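Local coordinates for protein putative dihydrodipicolinate synthase (Thermus thermophilus, PDB 2PCQ) that probably belongs to the dihydrodipicolinate synthase family of TIM-barrel proteins, its precise role unassigned, at residues Leu3-Asp11 / Phe21-Glu29. Residues are numbered along the deposited sequence; the frame is centred on the assembly and turned at random.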
loop_
_atom_site.group_PDB
_atom_site.type_symbol
_atom_site.label_atom_id
_atom_site.label_comp_id
_atom_site.label_asym_id
_atom_site.label_seq_id
_atom_site.Cartn_x
_atom_site.Cartn_y
_atom_site.Cartn_z
ATOM N N LEU A 3 18.838 11.127 22.332
ATOM C CA LEU A 3 20.032 10.689 21.622
ATOM C C LEU A 3 19.898 10.995 20.143
ATOM O O LEU A 3 18.840 10.811 19.554
ATOM C CB LEU A 3 20.264 9.182 21.778
ATOM C CG LEU A 3 20.568 8.625 23.165
ATOM C CD1 LEU A 3 19.278 8.447 23.956
ATOM C CD2 LEU A 3 21.282 7.295 23.012
ATOM N N PRO A 4 20.974 11.489 19.521
ATOM C CA PRO A 4 20.849 11.776 18.097
ATOM C C PRO A 4 21.489 10.684 17.243
ATOM O O PRO A 4 22.488 10.081 17.637
ATOM C CB PRO A 4 21.595 13.090 17.958
ATOM C CG PRO A 4 22.778 12.855 18.869
ATOM C CD PRO A 4 22.133 12.203 20.097
ATOM N N PRO A 5 20.892 10.389 16.081
ATOM C CA PRO A 5 21.466 9.371 15.199
ATOM C C PRO A 5 22.459 10.168 14.349
ATOM O O PRO A 5 22.083 10.773 13.344
ATOM C CB PRO A 5 20.258 8.888 14.397
ATOM C CG PRO A 5 19.421 10.126 14.285
ATOM C CD PRO A 5 19.508 10.710 15.687
ATOM N N ILE A 6 23.723 10.197 14.762
ATOM C CA ILE A 6 24.704 10.973 14.018
ATOM C C ILE A 6 24.990 10.433 12.623
ATOM O O ILE A 6 25.096 9.225 12.412
ATOM C CB ILE A 6 26.046 11.109 14.783
ATOM C CG1 ILE A 6 26.732 9.750 14.918
ATOM C CG2 ILE A 6 25.797 11.720 16.159
ATOM C CD1 ILE A 6 28.154 9.852 15.438
ATOM N N PRO A 7 25.102 11.335 11.640
ATOM C CA PRO A 7 25.383 10.891 10.277
ATOM C C PRO A 7 26.829 10.436 10.163
ATOM O O PRO A 7 27.651 10.744 11.028
ATOM C CB PRO A 7 25.091 12.137 9.442
ATOM C CG PRO A 7 25.454 13.250 10.367
ATOM C CD PRO A 7 24.869 12.790 11.687
ATOM N N THR A 8 27.128 9.673 9.116
ATOM C CA THR A 8 28.484 9.200 8.876
ATOM C C THR A 8 29.000 10.007 7.691
ATOM O O THR A 8 28.496 9.886 6.576
ATOM C CB THR A 8 28.508 7.702 8.535
ATOM O OG1 THR A 8 27.965 6.960 9.635
ATOM C CG2 THR A 8 29.940 7.240 8.279
ATOM N N PRO A 9 30.010 10.858 7.926
ATOM C CA PRO A 9 30.614 11.714 6.902
ATOM C C PRO A 9 31.366 11.027 5.770
ATOM O O PRO A 9 32.133 10.098 5.995
ATOM C CB PRO A 9 31.549 12.621 7.709
ATOM C CG PRO A 9 30.970 12.597 9.096
ATOM C CD PRO A 9 30.584 11.153 9.250
ATOM N N PHE A 10 31.123 11.511 4.554
ATOM C CA PHE A 10 31.794 11.048 3.339
ATOM C C PHE A 10 32.185 12.362 2.661
ATOM O O PHE A 10 31.491 13.365 2.837
ATOM C CB PHE A 10 30.831 10.311 2.392
ATOM C CG PHE A 10 30.311 9.005 2.924
ATOM C CD1 PHE A 10 31.127 7.879 2.969
ATOM C CD2 PHE A 10 28.995 8.901 3.379
ATOM C CE1 PHE A 10 30.643 6.663 3.459
ATOM C CE2 PHE A 10 28.500 7.698 3.869
ATOM C CZ PHE A 10 29.325 6.573 3.911
ATOM N N ASP A 11 33.285 12.386 1.913
ATOM C CA ASP A 11 33.625 13.613 1.202
ATOM C C ASP A 11 32.731 13.592 -0.034
ATOM O O ASP A 11 31.931 12.670 -0.193
ATOM C CB ASP A 11 35.108 13.662 0.798
ATOM C CG ASP A 11 35.548 12.450 -0.005
ATOM O OD1 ASP A 11 34.752 11.930 -0.817
ATOM O OD2 ASP A 11 36.711 12.031 0.169
ATOM N N PHE A 21 34.189 12.138 11.110
ATOM C CA PHE A 21 33.276 11.326 11.905
ATOM C C PHE A 21 33.556 11.540 13.394
ATOM O O PHE A 21 32.642 11.788 14.184
ATOM C CB PHE A 21 33.461 9.849 11.523
ATOM C CG PHE A 21 32.317 8.943 11.931
ATOM C CD1 PHE A 21 31.048 9.455 12.195
ATOM C CD2 PHE A 21 32.501 7.560 11.978
ATOM C CE1 PHE A 21 29.979 8.603 12.500
ATOM C CE2 PHE A 21 31.440 6.699 12.281
ATOM C CZ PHE A 21 30.177 7.223 12.539
ATOM N N ARG A 22 34.829 11.457 13.766
ATOM C CA ARG A 22 35.243 11.630 15.154
ATOM C C ARG A 22 34.966 13.044 15.666
ATOM O O ARG A 22 34.484 13.226 16.784
ATOM C CB ARG A 22 36.734 11.299 15.291
ATOM C CG ARG A 22 37.286 11.448 16.692
ATOM C CD ARG A 22 38.721 10.932 16.793
ATOM N NE ARG A 22 39.596 11.489 15.765
ATOM C CZ ARG A 22 40.021 10.821 14.695
ATOM N NH1 ARG A 22 39.656 9.559 14.507
ATOM N NH2 ARG A 22 40.813 11.413 13.812
ATOM N N GLU A 23 35.259 14.045 14.845
ATOM C CA GLU A 23 35.037 15.431 15.239
ATOM C C GLU A 23 33.552 15.719 15.416
ATOM O O GLU A 23 33.151 16.427 16.339
ATOM C CB GLU A 23 35.614 16.383 14.190
ATOM C CG GLU A 23 35.612 17.839 14.621
ATOM C CD GLU A 23 36.086 18.775 13.529
ATOM O OE1 GLU A 23 37.108 18.462 12.881
ATOM O OE2 GLU A 23 35.443 19.829 13.325
ATOM N N LEU A 24 32.736 15.172 14.521
ATOM C CA LEU A 24 31.296 15.375 14.583
ATOM C C LEU A 24 30.729 14.796 15.872
ATOM O O LEU A 24 29.932 15.437 16.553
ATOM C CB LEU A 24 30.621 14.708 13.384
ATOM C CG LEU A 24 29.107 14.867 13.277
ATOM C CD1 LEU A 24 28.765 16.334 13.072
ATOM C CD2 LEU A 24 28.588 14.023 12.120
ATOM N N ALA A 25 31.144 13.578 16.203
ATOM C CA ALA A 25 30.665 12.916 17.410
ATOM C C ALA A 25 31.034 13.708 18.661
ATOM O O ALA A 25 30.224 13.844 19.578
ATOM C CB ALA A 25 31.240 11.501 17.492
ATOM N N GLN A 26 32.255 14.237 18.688
ATOM C CA GLN A 26 32.738 15.007 19.836
ATOM C C GLN A 26 32.024 16.346 19.991
ATOM O O GLN A 26 31.908 16.869 21.098
ATOM C CB GLN A 26 34.246 15.245 19.713
ATOM C CG GLN A 26 35.065 13.964 19.621
ATOM C CD GLN A 26 36.553 14.223 19.420
ATOM O OE1 GLN A 26 36.951 15.016 18.563
ATOM N NE2 GLN A 26 37.382 13.545 20.206
ATOM N N ALA A 27 31.543 16.896 18.882
ATOM C CA ALA A 27 30.848 18.178 18.906
ATOM C C ALA A 27 29.396 18.056 19.350
ATOM O O ALA A 27 28.801 19.027 19.809
ATOM C CB ALA A 27 30.908 18.825 17.534
ATOM N N LEU A 28 28.827 16.863 19.222
ATOM C CA LEU A 28 27.433 16.667 19.594
ATOM C C LEU A 28 27.202 15.961 20.924
ATOM O O LEU A 28 26.279 16.308 21.660
ATOM C CB LEU A 28 26.707 15.893 18.483
ATOM C CG LEU A 28 26.583 16.607 17.133
ATOM C CD1 LEU A 28 26.086 15.644 16.062
ATOM C CD2 LEU A 28 25.636 17.782 17.283
ATOM N N GLU A 29 28.035 14.973 21.227
ATOM C CA GLU A 29 27.885 14.186 22.448
ATOM C C GLU A 29 27.669 14.960 23.751
ATOM O O GLU A 29 26.869 14.545 24.591
ATOM C CB GLU A 29 29.075 13.228 22.606
ATOM C CG GLU A 29 28.906 12.237 23.753
ATOM C CD GLU A 29 29.994 11.181 23.788
ATOM O OE1 GLU A 29 31.186 11.552 23.839
ATOM O OE2 GLU A 29 29.656 9.977 23.770
#
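Phe21 pushes its ring against the loop that leaves strand 2-6, and Thr8 sets its methyl over one face of the ring: CG2 sits 4.2 Å from the centroid of the Phe21 ring, only 9° off the ring normal, a CH-pi contact. With CG2 anti to the backbone N (chi1 -61° to OG1), the threonine lays its methyl on the ring; OG1 hydrogen-bonds to Gly42 O and still lies against the ring at CZ. Pro9 approaches the same ring obliquely, CD lying 3.4 Å from Phe21 CD1, and its CG rests by the backbone of Phe21. The carbonyl O of Pro7 also comes close, 3.5 Å from Phe21 CE1.

The other touches are mainly apolar, from Ile6 and Leu24. Ile6 splits its two branches between turns of the helix: CD1 reaches Phe21 CE1 at 3.7 Å and also leans on the Ala25 methyl, whereas CG2 meets Leu28 CD1 at 3.9 Å. Its chi1 of 66° puts CG1 on the helix side, and the extended chi2 carries CD1 on to the helix. Leu24 offers one methyl, CD2, 3.7 Å from Pro7 CG and 3.6 Å from Pro7 O, and the same methyl borders Pro9 CG at 4.1 Å. No hydrogen bond joins the two segments; apolar side chains, with the Pro7 carbonyl and the Phe21 backbone among their partners, hold them by van der Waals contact.

This is the first beta-alpha step of the TIM barrel: helix 18-28 packs against the C-terminal end of strand 2-6 and the loop 7-9 that follows. The chain goes on to strand 36-37, the next barrel strand, whose Val37 is touched by the Phe21 side chain. Helix 216-247 adds Lys242 and Leu245 against Pro7.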